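Local coordinates for putative alpha-N-acetylgalactosaminidase (Bacillus halodurans C-125, PDB 3CC1), which probably hydrolyses terminal alpha-linked N-acetylgalactosamine residues from glycoconjugates, as a member of the alpha-galactosidase-like TIM-barrel glycosidases, at residues Asp299-Thr303 with Lys420-Ser424; Leu250-Phe254 with Thr303-Trp308; Asp242-Asp246 with Pro276-Ile280; Trp16-Asp20 with Gly273-Leu277. All blocks are in the same frame, centred on the assembly; numbering follows the deposited sequence. Where two conformers were deposited one is given.

Interaction 1. Residues Asp299-Thr303 with Lys420-Ser424; sequences DEQLT and KPHQS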
loop_
_atom_site.group_PDB
_atom_site.type_symbol
_atom_site.label_atom_id
_atom_site.label_comp_id
_atom_site.label_asym_id
_atom_site.label_seq_id
_atom_site.Cartn_x
_atom_site.Cartn_y
_atom_site.Cartn_z
ATOM N N ASP A 299 -12.737 22.081 -10.803
ATOM C CA ASP A 299 -13.190 21.001 -9.945
ATOM C C ASP A 299 -12.130 20.671 -8.859
ATOM O O ASP A 299 -12.441 20.426 -7.668
ATOM C CB ASP A 299 -13.520 19.745 -10.730
ATOM C CG ASP A 299 -14.877 19.794 -11.427
ATOM O OD1 ASP A 299 -15.682 20.725 -11.124
ATOM O OD2 ASP A 299 -15.108 18.880 -12.271
ATOM N N GLU A 300 -10.879 20.600 -9.293
ATOM C CA GLU A 300 -9.775 20.317 -8.386
ATOM C C GLU A 300 -9.562 21.378 -7.347
ATOM O O GLU A 300 -9.225 21.071 -6.220
ATOM C CB GLU A 300 -8.476 20.084 -9.187
ATOM C CG GLU A 300 -8.518 18.759 -9.930
ATOM C CD GLU A 300 -7.392 18.626 -10.975
ATOM O OE1 GLU A 300 -6.774 19.642 -11.328
ATOM O OE2 GLU A 300 -7.168 17.488 -11.462
ATOM N N GLN A 301 -9.692 22.641 -7.745
ATOM C CA GLN A 301 -9.551 23.771 -6.838
ATOM C C GLN A 301 -10.612 23.684 -5.702
ATOM O O GLN A 301 -10.294 23.835 -4.517
ATOM C CB GLN A 301 -9.683 25.103 -7.602
ATOM C CG GLN A 301 -8.536 25.389 -8.632
ATOM C CD GLN A 301 -8.773 26.636 -9.439
ATOM O OE1 GLN A 301 -9.182 27.672 -8.887
ATOM N NE2 GLN A 301 -8.527 26.561 -10.764
ATOM N N LEU A 302 -11.861 23.411 -6.070
ATOM C CA LEU A 302 -12.938 23.237 -5.070
ATOM C C LEU A 302 -12.710 22.011 -4.195
ATOM O O LEU A 302 -12.954 22.046 -3.020
ATOM C CB LEU A 302 -14.300 23.112 -5.735
ATOM C CG LEU A 302 -14.785 24.368 -6.451
ATOM C CD1 LEU A 302 -16.009 24.039 -7.276
ATOM C CD2 LEU A 302 -15.108 25.484 -5.499
ATOM N N THR A 303 -12.189 20.950 -4.801
ATOM C CA THR A 303 -11.836 19.735 -4.076
ATOM C C THR A 303 -10.798 20.012 -2.986
ATOM O O THR A 303 -10.966 19.594 -1.832
ATOM C CB THR A 303 -11.406 18.584 -5.041
ATOM O OG1 THR A 303 -12.590 18.077 -5.696
ATOM C CG2 THR A 303 -10.689 17.465 -4.295
ATOM N N LYS A 420 -18.075 14.058 -11.355
ATOM C CA LYS A 420 -16.979 13.969 -12.334
ATOM C C LYS A 420 -15.669 13.577 -11.661
ATOM O O LYS A 420 -15.517 13.703 -10.450
ATOM C CB LYS A 420 -16.814 15.311 -13.042
ATOM C CG LYS A 420 -18.014 15.726 -13.853
ATOM C CD LYS A 420 -17.666 16.904 -14.715
ATOM C CE LYS A 420 -18.285 18.185 -14.216
ATOM N NZ LYS A 420 -17.316 19.332 -14.472
ATOM N N PRO A 421 -14.699 13.081 -12.442
ATOM C CA PRO A 421 -13.404 12.790 -11.853
ATOM C C PRO A 421 -12.797 14.006 -11.147
ATOM O O PRO A 421 -12.864 15.113 -11.645
ATOM C CB PRO A 421 -12.556 12.329 -13.049
ATOM C CG PRO A 421 -13.352 12.600 -14.251
ATOM C CD PRO A 421 -14.771 12.735 -13.869
ATOM N N HIS A 422 -12.303 13.779 -9.930
ATOM C CA HIS A 422 -11.659 14.819 -9.116
ATOM C C HIS A 422 -12.630 15.838 -8.567
ATOM O O HIS A 422 -12.219 16.803 -7.968
ATOM C CB HIS A 422 -10.564 15.559 -9.890
ATOM C CG HIS A 422 -9.581 14.660 -10.561
ATOM N ND1 HIS A 422 -8.470 15.147 -11.225
ATOM C CD2 HIS A 422 -9.524 13.307 -10.666
ATOM C CE1 HIS A 422 -7.797 14.132 -11.747
ATOM N NE2 HIS A 422 -8.419 13.007 -11.431
ATOM N N GLN A 423 -13.920 15.603 -8.766
ATOM C CA GLN A 423 -14.942 16.531 -8.337
ATOM C C GLN A 423 -15.463 16.152 -6.961
ATOM O O GLN A 423 -15.542 14.984 -6.568
ATOM C CB GLN A 423 -16.077 16.589 -9.362
ATOM C CG GLN A 423 -17.129 17.638 -9.040
ATOM C CD GLN A 423 -18.230 17.740 -10.054
ATOM O OE1 GLN A 423 -18.767 16.752 -10.496
ATOM N NE2 GLN A 423 -18.580 18.967 -10.425
ATOM N N SER A 424 -15.879 17.167 -6.225
ATOM C CA SER A 424 -16.388 16.963 -4.901
ATOM C C SER A 424 -17.661 17.805 -4.697
ATOM O O SER A 424 -18.028 18.641 -5.517
ATOM C CB SER A 424 -15.364 17.326 -3.839
ATOM O OG SER A 424 -14.969 18.682 -3.958
HETATM O O HOH W 1 -15.112 19.847 -7.014
HETATM O O HOH W 2 -13.519 17.082 -13.197
HETATM O O HOH W 3 -16.940 21.114 -8.723
HETATM O O HOH W 4 -17.652 21.336 -12.991
#
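This polar contact lies where the TIM barrel meets the C-terminal beta sandwich: the first turns of helix 298-310, on the barrel side, face a type II beta turn, Lys420-Gln423, that links strands 415-419 and 424-431 of the sandwich. Pro421 and His422 are the two central residues of the turn, His422 with positive phi, and Gln423 N closes it onto Lys420 O at 3.0 Å. The Gln423 side chain braces it further, its OE1 accepting from Lys420 N at 2.9 Å. His422 reaches the helix twice: ND1 donates to Glu300 OE2 at 2.7 Å, and its carbonyl O accepts from Thr303 OG1 at 2.6 Å. The other imidazole nitrogen is held by Asp377, and the ring stacks on Trp247. At the more exposed edge Lys420 NZ forms a salt bridge with Asp299 OD2 (3.2 Å). Three waters extend this carboxylate's reach: one joins OD2 to Pro421 O, and two link OD1 to Gln423 NE2 and Lys420 NZ. Another water spans Asp299 O and Ser424 N, so the backbone just after the turn is tied to the helix as well. Ser424 OG, itself bonded to Asn306 one turn further along the helix, donates to Thr303 OG1 at 3.0 Å.

Interaction 2. Residues Leu250-Phe254 with Thr303-Trp308; sequences LYQMF and TMMNLW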
loop_
_atom_site.group_PDB
_atom_site.type_symbol
_atom_site.label_atom_id
_atom_site.label_comp_id
_atom_site.label_asym_id
_atom_site.label_seq_id
_atom_site.Cartn_x
_atom_site.Cartn_y
_atom_site.Cartn_z
ATOM N N LEU A 250 -2.426 16.464 -4.616
ATOM C CA LEU A 250 -3.762 16.633 -3.992
ATOM C C LEU A 250 -4.360 15.265 -3.660
ATOM O O LEU A 250 -4.831 15.011 -2.533
ATOM C CB LEU A 250 -4.682 17.463 -4.909
ATOM C CG LEU A 250 -6.073 17.807 -4.417
ATOM C CD1 LEU A 250 -6.128 18.306 -2.947
ATOM C CD2 LEU A 250 -6.740 18.834 -5.411
ATOM N N TYR A 251 -4.299 14.360 -4.622
ATOM C CA TYR A 251 -4.754 12.998 -4.407
ATOM C C TYR A 251 -4.101 12.412 -3.155
ATOM O O TYR A 251 -4.781 11.849 -2.313
ATOM C CB TYR A 251 -4.409 12.089 -5.580
ATOM C CG TYR A 251 -4.829 10.665 -5.382
ATOM C CD1 TYR A 251 -6.088 10.255 -5.733
ATOM C CD2 TYR A 251 -3.958 9.726 -4.871
ATOM C CE1 TYR A 251 -6.492 8.948 -5.565
ATOM C CE2 TYR A 251 -4.326 8.418 -4.717
ATOM C CZ TYR A 251 -5.614 8.024 -5.058
ATOM O OH TYR A 251 -6.062 6.717 -4.913
ATOM N N GLN A 252 -2.785 12.524 -3.050
ATOM C CA GLN A 252 -2.081 11.916 -1.909
ATOM C C GLN A 252 -2.415 12.557 -0.587
ATOM O O GLN A 252 -2.404 11.888 0.450
ATOM C CB GLN A 252 -0.573 11.912 -2.105
ATOM C CG GLN A 252 -0.080 11.077 -3.275
ATOM C CD GLN A 252 1.406 11.275 -3.473
ATOM O OE1 GLN A 252 2.202 10.714 -2.736
ATOM N NE2 GLN A 252 1.784 12.080 -4.452
HETATM N N MSE A 253 -2.761 13.843 -0.623
HETATM C CA MSE A 253 -3.111 14.587 0.606
HETATM C C MSE A 253 -4.288 13.938 1.317
HETATM O O MSE A 253 -4.348 13.959 2.537
HETATM C CB MSE A 253 -3.336 16.093 0.337
HETATM C CG MSE A 253 -3.182 16.991 1.605
HETATM SE SE MSE A 253 -1.439 16.845 2.433
HETATM C CE MSE A 253 -0.410 17.157 0.913
ATOM N N PHE A 254 -5.213 13.349 0.559
ATOM C CA PHE A 254 -6.397 12.728 1.150
ATOM C C PHE A 254 -6.003 11.604 2.068
ATOM O O PHE A 254 -6.443 11.564 3.221
ATOM C CB PHE A 254 -7.454 12.309 0.098
ATOM C CG PHE A 254 -8.257 13.463 -0.413
ATOM C CD1 PHE A 254 -7.762 14.274 -1.431
ATOM C CD2 PHE A 254 -9.487 13.779 0.145
ATOM C CE1 PHE A 254 -8.482 15.367 -1.869
ATOM C CE2 PHE A 254 -10.212 14.844 -0.279
ATOM C CZ PHE A 254 -9.733 15.649 -1.303
ATOM N N THR A 303 -12.189 20.950 -4.801
ATOM C CA THR A 303 -11.836 19.735 -4.076
ATOM C C THR A 303 -10.798 20.012 -2.986
ATOM O O THR A 303 -10.966 19.594 -1.832
ATOM C CB THR A 303 -11.406 18.584 -5.041
ATOM O OG1 THR A 303 -12.590 18.077 -5.696
ATOM C CG2 THR A 303 -10.689 17.465 -4.295
HETATM N N MSE A 304 -9.779 20.777 -3.339
HETATM C CA MSE A 304 -8.778 21.182 -2.393
HETATM C C MSE A 304 -9.380 22.048 -1.291
HETATM O O MSE A 304 -9.146 21.809 -0.127
HETATM C CB MSE A 304 -7.630 21.940 -3.096
HETATM C CG MSE A 304 -6.618 22.502 -2.085
HETATM SE SE MSE A 304 -5.539 23.838 -2.950
HETATM C CE MSE A 304 -6.934 25.144 -3.187
HETATM N N MSE A 305 -10.160 23.054 -1.672
HETATM C CA MSE A 305 -10.764 23.935 -0.692
HETATM C C MSE A 305 -11.649 23.152 0.279
HETATM O O MSE A 305 -11.669 23.425 1.485
HETATM C CB MSE A 305 -11.583 25.044 -1.357
HETATM C CG MSE A 305 -10.773 26.065 -2.134
HETATM SE SE MSE A 305 -9.560 27.087 -0.999
HETATM C CE MSE A 305 -10.856 28.060 0.071
ATOM N N ASN A 306 -12.340 22.137 -0.234
ATOM C CA ASN A 306 -13.292 21.373 0.581
ATOM C C ASN A 306 -12.572 20.584 1.684
ATOM O O ASN A 306 -13.001 20.558 2.824
ATOM C CB ASN A 306 -14.148 20.438 -0.290
ATOM C CG ASN A 306 -15.242 21.184 -1.062
ATOM O OD1 ASN A 306 -15.721 22.245 -0.628
ATOM N ND2 ASN A 306 -15.644 20.635 -2.195
ATOM N N LEU A 307 -11.480 19.934 1.330
ATOM C CA LEU A 307 -10.719 19.131 2.283
ATOM C C LEU A 307 -10.021 20.021 3.319
ATOM O O LEU A 307 -10.035 19.732 4.542
ATOM C CB LEU A 307 -9.685 18.229 1.542
ATOM C CG LEU A 307 -8.716 17.491 2.471
ATOM C CD1 LEU A 307 -9.516 16.552 3.384
ATOM C CD2 LEU A 307 -7.579 16.712 1.707
ATOM N N TRP A 308 -9.402 21.096 2.839
ATOM C CA TRP A 308 -8.719 22.074 3.680
ATOM C C TRP A 308 -9.712 22.704 4.655
ATOM O O TRP A 308 -9.416 22.875 5.811
ATOM C CB TRP A 308 -8.089 23.211 2.858
ATOM C CG TRP A 308 -6.653 23.049 2.347
ATOM C CD1 TRP A 308 -5.657 23.962 2.487
ATOM C CD2 TRP A 308 -6.084 21.959 1.580
ATOM N NE1 TRP A 308 -4.511 23.523 1.876
ATOM C CE2 TRP A 308 -4.743 22.300 1.306
ATOM C CE3 TRP A 308 -6.563 20.733 1.123
ATOM C CZ2 TRP A 308 -3.903 21.482 0.580
ATOM C CZ3 TRP A 308 -5.704 19.905 0.386
ATOM C CH2 TRP A 308 -4.395 20.285 0.134
#
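Leu250 opens the contact between helices 247-262 and 298-310, two helices of the barrel domain whose local axes run nearly parallel, 24° apart and 11.0 Å at closest approach. It points sideways at CB, yet its tip crosses the gap: Leu250 CD1 lies 3.9 Å from Met304 CB and 3.7 Å from Trp308 CZ3, while CD2 is 4.3 Å from Thr303 CG2. One turn on, Met253 (selenomethionine, like Met304) faces the neighbouring helix, with CG 3.8 Å from Trp308 CH2. Phe254 completes the row. Leu307 CD2 sits almost on the normal of the Phe254 ring, 3.6 Å from the centroid, a CH-pi contact, and Thr303 CG2 comes to 3.6 Å from Phe254 CZ. Phe373 of the sandwich strand 368-374 packs edge-to-face on the same Phe254 ring. No hydrogen bond crosses between the segments; Thr303 OG1 turns to His422 and Trp308 NE1 to Gly273. The helices therefore cohere here through close-fitting hydrocarbon and aromatic surfaces.

Interaction 3. Residues Asp242-Asp246 with Pro276-Ile280; sequences DFWDD and PLGHI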
loop_
_atom_site.group_PDB
_atom_site.type_symbol
_atom_site.label_atom_id
_atom_site.label_comp_id
_atom_site.label_asym_id
_atom_site.label_seq_id
_atom_site.Cartn_x
_atom_site.Cartn_y
_atom_site.Cartn_z
ATOM N N ASP A 242 6.516 19.459 -1.040
ATOM C CA ASP A 242 5.622 20.538 -0.740
ATOM C C ASP A 242 4.421 20.505 -1.679
ATOM O O ASP A 242 4.509 20.091 -2.857
ATOM C CB ASP A 242 6.342 21.872 -0.835
ATOM C CG ASP A 242 7.271 22.100 0.355
ATOM O OD1 ASP A 242 6.785 22.051 1.523
ATOM O OD2 ASP A 242 8.471 22.307 0.114
ATOM N N PHE A 243 3.308 20.969 -1.131
ATOM C CA PHE A 243 2.081 21.023 -1.858
ATOM C C PHE A 243 2.159 22.064 -2.942
ATOM O O PHE A 243 2.585 23.216 -2.731
ATOM C CB PHE A 243 0.873 21.202 -0.937
ATOM C CG PHE A 243 -0.414 21.044 -1.660
ATOM C CD1 PHE A 243 -0.820 19.795 -2.090
ATOM C CD2 PHE A 243 -1.186 22.145 -1.984
ATOM C CE1 PHE A 243 -1.984 19.644 -2.790
ATOM C CE2 PHE A 243 -2.337 21.996 -2.688
ATOM C CZ PHE A 243 -2.739 20.725 -3.118
ATOM N N TRP A 244 1.734 21.615 -4.127
ATOM C CA TRP A 244 1.639 22.424 -5.333
ATOM C C TRP A 244 0.429 22.024 -6.191
ATOM O O TRP A 244 -0.295 21.060 -5.891
ATOM C CB TRP A 244 2.932 22.294 -6.185
ATOM C CG TRP A 244 4.046 23.181 -5.806
ATOM C CD1 TRP A 244 5.190 22.836 -5.139
ATOM C CD2 TRP A 244 4.160 24.577 -6.083
ATOM N NE1 TRP A 244 6.001 23.920 -4.995
ATOM C CE2 TRP A 244 5.395 25.007 -5.561
ATOM C CE3 TRP A 244 3.340 25.506 -6.720
ATOM C CZ2 TRP A 244 5.827 26.324 -5.650
ATOM C CZ3 TRP A 244 3.764 26.795 -6.811
ATOM C CH2 TRP A 244 5.028 27.194 -6.300
ATOM N N ASP A 245 0.244 22.774 -7.278
ATOM C CA ASP A 245 -0.845 22.548 -8.280
ATOM C C ASP A 245 -0.570 21.337 -9.185
ATOM O O ASP A 245 -0.343 21.455 -10.409
ATOM C CB ASP A 245 -1.129 23.823 -9.110
ATOM C CG ASP A 245 0.103 24.388 -9.791
ATOM O OD1 ASP A 245 1.220 24.367 -9.207
ATOM O OD2 ASP A 245 -0.051 24.881 -10.910
ATOM N N ASP A 246 -0.527 20.171 -8.558
ATOM C CA ASP A 246 -0.479 18.911 -9.295
ATOM C C ASP A 246 -1.404 17.918 -8.652
ATOM O O ASP A 246 -1.417 17.761 -7.433
ATOM C CB ASP A 246 0.930 18.325 -9.353
ATOM C CG ASP A 246 1.018 17.123 -10.302
ATOM O OD1 ASP A 246 0.786 15.975 -9.834
ATOM O OD2 ASP A 246 1.350 17.322 -11.505
ATOM N N PRO A 276 -2.185 26.751 -4.034
ATOM C CA PRO A 276 -1.644 27.176 -5.307
ATOM C C PRO A 276 -2.776 27.514 -6.262
ATOM O O PRO A 276 -3.165 26.722 -7.128
ATOM C CB PRO A 276 -0.848 25.971 -5.779
ATOM C CG PRO A 276 -1.563 24.775 -5.203
ATOM C CD PRO A 276 -2.313 25.278 -3.965
ATOM N N LEU A 277 -3.265 28.726 -6.080
ATOM C CA LEU A 277 -4.379 29.251 -6.828
ATOM C C LEU A 277 -3.993 30.521 -7.555
ATOM O O LEU A 277 -3.040 31.216 -7.178
ATOM C CB LEU A 277 -5.538 29.539 -5.863
ATOM C CG LEU A 277 -6.230 28.382 -5.139
ATOM C CD1 LEU A 277 -7.243 28.908 -4.136
ATOM C CD2 LEU A 277 -6.855 27.407 -6.112
ATOM N N GLY A 278 -4.737 30.817 -8.620
ATOM C CA GLY A 278 -4.509 32.026 -9.391
ATOM C C GLY A 278 -3.143 32.033 -10.025
ATOM O O GLY A 278 -2.681 31.035 -10.509
ATOM N N HIS A 279 -2.523 33.210 -10.027
ATOM C CA HIS A 279 -1.237 33.455 -10.696
ATOM C C HIS A 279 -0.046 33.137 -9.772
ATOM O O HIS A 279 0.215 33.813 -8.770
ATOM C CB HIS A 279 -1.199 34.899 -11.212
ATOM C CG HIS A 279 -0.042 35.205 -12.130
ATOM N ND1 HIS A 279 0.332 36.499 -12.427
ATOM C CD2 HIS A 279 0.820 34.402 -12.799
ATOM C CE1 HIS A 279 1.366 36.477 -13.259
ATOM N NE2 HIS A 279 1.691 35.217 -13.494
ATOM N N ILE A 280 0.660 32.083 -10.147
ATOM C CA ILE A 280 1.736 31.505 -9.358
ATOM C C ILE A 280 2.932 31.263 -10.254
ATOM O O ILE A 280 2.826 31.374 -11.469
ATOM C CB ILE A 280 1.287 30.163 -8.652
ATOM C CG1 ILE A 280 0.796 29.129 -9.663
ATOM C CG2 ILE A 280 0.217 30.431 -7.601
ATOM C CD1 ILE A 280 0.243 27.814 -9.041
#
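Pro276, the centre of an inverse gamma turn, supplies most of the surface that this segment buries against 242-246. Its ring fits against the backbone and rings of the other loop: Pro276 CD lies 3.5 Å from Phe243 CE2, CG is 3.5 Å from Trp244 C and 3.4 Å from Asp245 N, and CB is 4.3 Å from Trp244 CE3. That close packing buries Asp245 N without a hydrogen-bonding partner. Asp245 is also the centre of an inverse gamma turn, so one tight bend packs on another. Leu277 points away from 242-246 and packs on Gln301 and Met304 of helix 298-310, and Gly278 carries the chain onward with positive phi to the short strand 279-280. Ile280 then points back: its CD1 meets the edge of the Trp244 ring, 4.3 Å from Trp244 CZ3, and lies 3.5 Å from Asp245 OD2. The Asp245 carboxylate finds its charge partner in Arg292, on the strand paired with 279-280, and Trp244 NE1 bonds to Asp286. Asp246 next caps helix 247-262. Segment 242-246 thus leads from strand 240-241 into that helix, consistent with a beta-alpha loop of the TIM-barrel domain, here packed on the segment entering the small antiparallel pair 279-280/292-293.

Interaction 4. Residues Trp16-Asp20 with Gly273-Leu277; sequences WNSWD and GMLPL. Unlike the reference sequence in segment 273-277: Gly273 (reference Asp).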
loop_
_atom_site.group_PDB
_atom_site.type_symbol
_atom_site.label_atom_id
_atom_site.label_comp_id
_atom_site.label_asym_id
_atom_site.label_seq_id
_atom_site.Cartn_x
_atom_site.Cartn_y
_atom_site.Cartn_z
ATOM N N TRP A 16 -1.978 35.211 3.215
ATOM C CA TRP A 16 -1.256 35.113 1.967
ATOM C C TRP A 16 0.204 34.861 2.331
ATOM O O TRP A 16 0.728 35.407 3.294
ATOM C CB TRP A 16 -1.405 36.416 1.157
ATOM C CG TRP A 16 -0.479 36.587 -0.037
ATOM C CD1 TRP A 16 -0.703 36.166 -1.314
ATOM C CD2 TRP A 16 0.814 37.238 -0.060
ATOM N NE1 TRP A 16 0.384 36.444 -2.106
ATOM C CE2 TRP A 16 1.306 37.142 -1.374
ATOM C CE3 TRP A 16 1.616 37.850 0.915
ATOM C CZ2 TRP A 16 2.520 37.684 -1.755
ATOM C CZ3 TRP A 16 2.835 38.415 0.520
ATOM C CH2 TRP A 16 3.263 38.325 -0.793
ATOM N N ASN A 17 0.839 34.007 1.554
ATOM C CA ASN A 17 2.255 33.696 1.699
ATOM C C ASN A 17 2.962 33.854 0.334
ATOM O O ASN A 17 2.438 33.451 -0.688
ATOM C CB ASN A 17 2.383 32.289 2.297
ATOM C CG ASN A 17 3.818 31.808 2.434
ATOM O OD1 ASN A 17 4.527 31.650 1.444
ATOM N ND2 ASN A 17 4.248 31.569 3.664
ATOM N N SER A 18 4.146 34.463 0.356
ATOM C CA SER A 18 4.890 34.886 -0.840
ATOM C C SER A 18 5.510 33.732 -1.642
ATOM O O SER A 18 5.964 33.963 -2.751
ATOM C CB SER A 18 6.021 35.840 -0.455
ATOM O OG SER A 18 7.014 35.212 0.329
ATOM N N TRP A 19 5.501 32.514 -1.103
ATOM C CA TRP A 19 6.296 31.419 -1.678
ATOM C C TRP A 19 5.857 30.934 -3.064
ATOM O O TRP A 19 6.685 30.804 -3.965
ATOM C CB TRP A 19 6.385 30.216 -0.729
ATOM C CG TRP A 19 7.277 29.171 -1.296
ATOM C CD1 TRP A 19 6.885 28.046 -1.954
ATOM C CD2 TRP A 19 8.716 29.135 -1.280
ATOM N NE1 TRP A 19 7.977 27.327 -2.356
ATOM C CE2 TRP A 19 9.111 27.960 -1.956
ATOM C CE3 TRP A 19 9.705 29.972 -0.770
ATOM C CZ2 TRP A 19 10.449 27.618 -2.156
ATOM C CZ3 TRP A 19 11.031 29.631 -0.949
ATOM C CH2 TRP A 19 11.395 28.471 -1.643
ATOM N N ASP A 20 4.573 30.649 -3.240
ATOM C CA ASP A 20 4.126 30.008 -4.501
ATOM C C ASP A 20 4.230 30.960 -5.720
ATOM O O ASP A 20 4.330 30.506 -6.854
ATOM C CB ASP A 20 2.697 29.472 -4.407
ATOM C CG ASP A 20 2.559 28.188 -3.598
ATOM O OD1 ASP A 20 3.536 27.662 -3.004
ATOM O OD2 ASP A 20 1.398 27.686 -3.562
ATOM N N GLY A 273 -0.990 22.495 3.305
ATOM C CA GLY A 273 -0.202 23.194 2.344
ATOM C C GLY A 273 -0.771 24.531 1.904
ATOM O O GLY A 273 -1.955 24.822 2.028
HETATM N N MSE A 274 0.095 25.349 1.337
HETATM C CA MSE A 274 -0.343 26.635 0.828
HETATM C C MSE A 274 -1.232 26.403 -0.401
HETATM O O MSE A 274 -1.142 25.357 -1.058
HETATM C CB MSE A 274 0.867 27.520 0.574
HETATM C CG MSE A 274 1.572 27.988 1.931
HETATM SE SE MSE A 274 3.246 28.685 1.469
HETATM C CE MSE A 274 4.110 27.414 0.280
ATOM N N LEU A 275 -2.152 27.332 -0.644
ATOM C CA LEU A 275 -3.112 27.217 -1.772
ATOM C C LEU A 275 -2.523 27.700 -3.106
ATOM O O LEU A 275 -2.348 28.904 -3.293
ATOM C CB LEU A 275 -4.406 27.988 -1.469
ATOM C CG LEU A 275 -4.939 27.830 -0.033
ATOM C CD1 LEU A 275 -6.111 28.839 0.242
ATOM C CD2 LEU A 275 -5.328 26.340 0.220
ATOM N N PRO A 276 -2.185 26.751 -4.034
ATOM C CA PRO A 276 -1.644 27.176 -5.307
ATOM C C PRO A 276 -2.776 27.514 -6.262
ATOM O O PRO A 276 -3.165 26.722 -7.128
ATOM C CB PRO A 276 -0.848 25.971 -5.779
ATOM C CG PRO A 276 -1.563 24.775 -5.203
ATOM C CD PRO A 276 -2.313 25.278 -3.965
ATOM N N LEU A 277 -3.265 28.726 -6.080
ATOM C CA LEU A 277 -4.379 29.251 -6.828
ATOM C C LEU A 277 -3.993 30.521 -7.555
ATOM O O LEU A 277 -3.040 31.216 -7.178
ATOM C CB LEU A 277 -5.538 29.539 -5.863
ATOM C CG LEU A 277 -6.230 28.382 -5.139
ATOM C CD1 LEU A 277 -7.243 28.908 -4.136
ATOM C CD2 LEU A 277 -6.855 27.407 -6.112
#
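A loop here plugs its side chains against the end of a TIM-barrel strand: 16-20 comprises the C-terminal end of the parallel strand 14-17 and the turn leading into a short helix, whereas 273-277 belongs to the long connection between helix 247-262 and strand 279-280. The Trp-Asn-Ser-Trp-Asp sequence resembles the motif that ends the first barrel strand in alpha-galactosidase relatives. Met274, a selenomethionine in this crystal, does most of the covering. Its side chain, bent at the end (chi3 m), runs into the bend between strand and helix, where Met274 CE comes within 3.6 Å of Trp19 CD1 and 3.3 Å of Asp20 OD1. Leu275 packs on Trp308. Asp20 OD2 rests on the loop itself, 3.5 Å from Pro276 CA and 3.9 Å from Leu275 C, so its carboxylate meets carbon rather than a hydrogen-bond donor of this segment. Trp19 bonds through NE1 to Asp286 and touches Leu191 of the second subunit; a bound imidazole, probably from the crystallisation liquor, lies beside its side chain and may mark a pocket. The bend itself is capped by Asn17, whose OD1 accepts from Trp19 N at 2.9 Å and lies 3.2 Å from Met274 SE.

Overall arrangement
The four contacts run from the domain boundary toward the centre of the chain's fold. Interaction 1, the most exposed and the only one with direct hydrogen bonds across its segments, joins barrel to sandwich by charges and waters. Interaction 2 uses the same helix, 298-310, and shares Thr303, but is buried and apolar. Interactions 3 and 4 share Pro276 and Leu277: one loop packs on 242-246 and on the end of strand 14-17, with Asp286 taking both Trp244 and Trp19. Across these segments Asp20 and Asp245 meet mainly carbon, and Asp245 finds its charge partner in Arg292, whereas Asp299 is paired across its own contact. Trp308 and Met304 connect the helix pair to this loop.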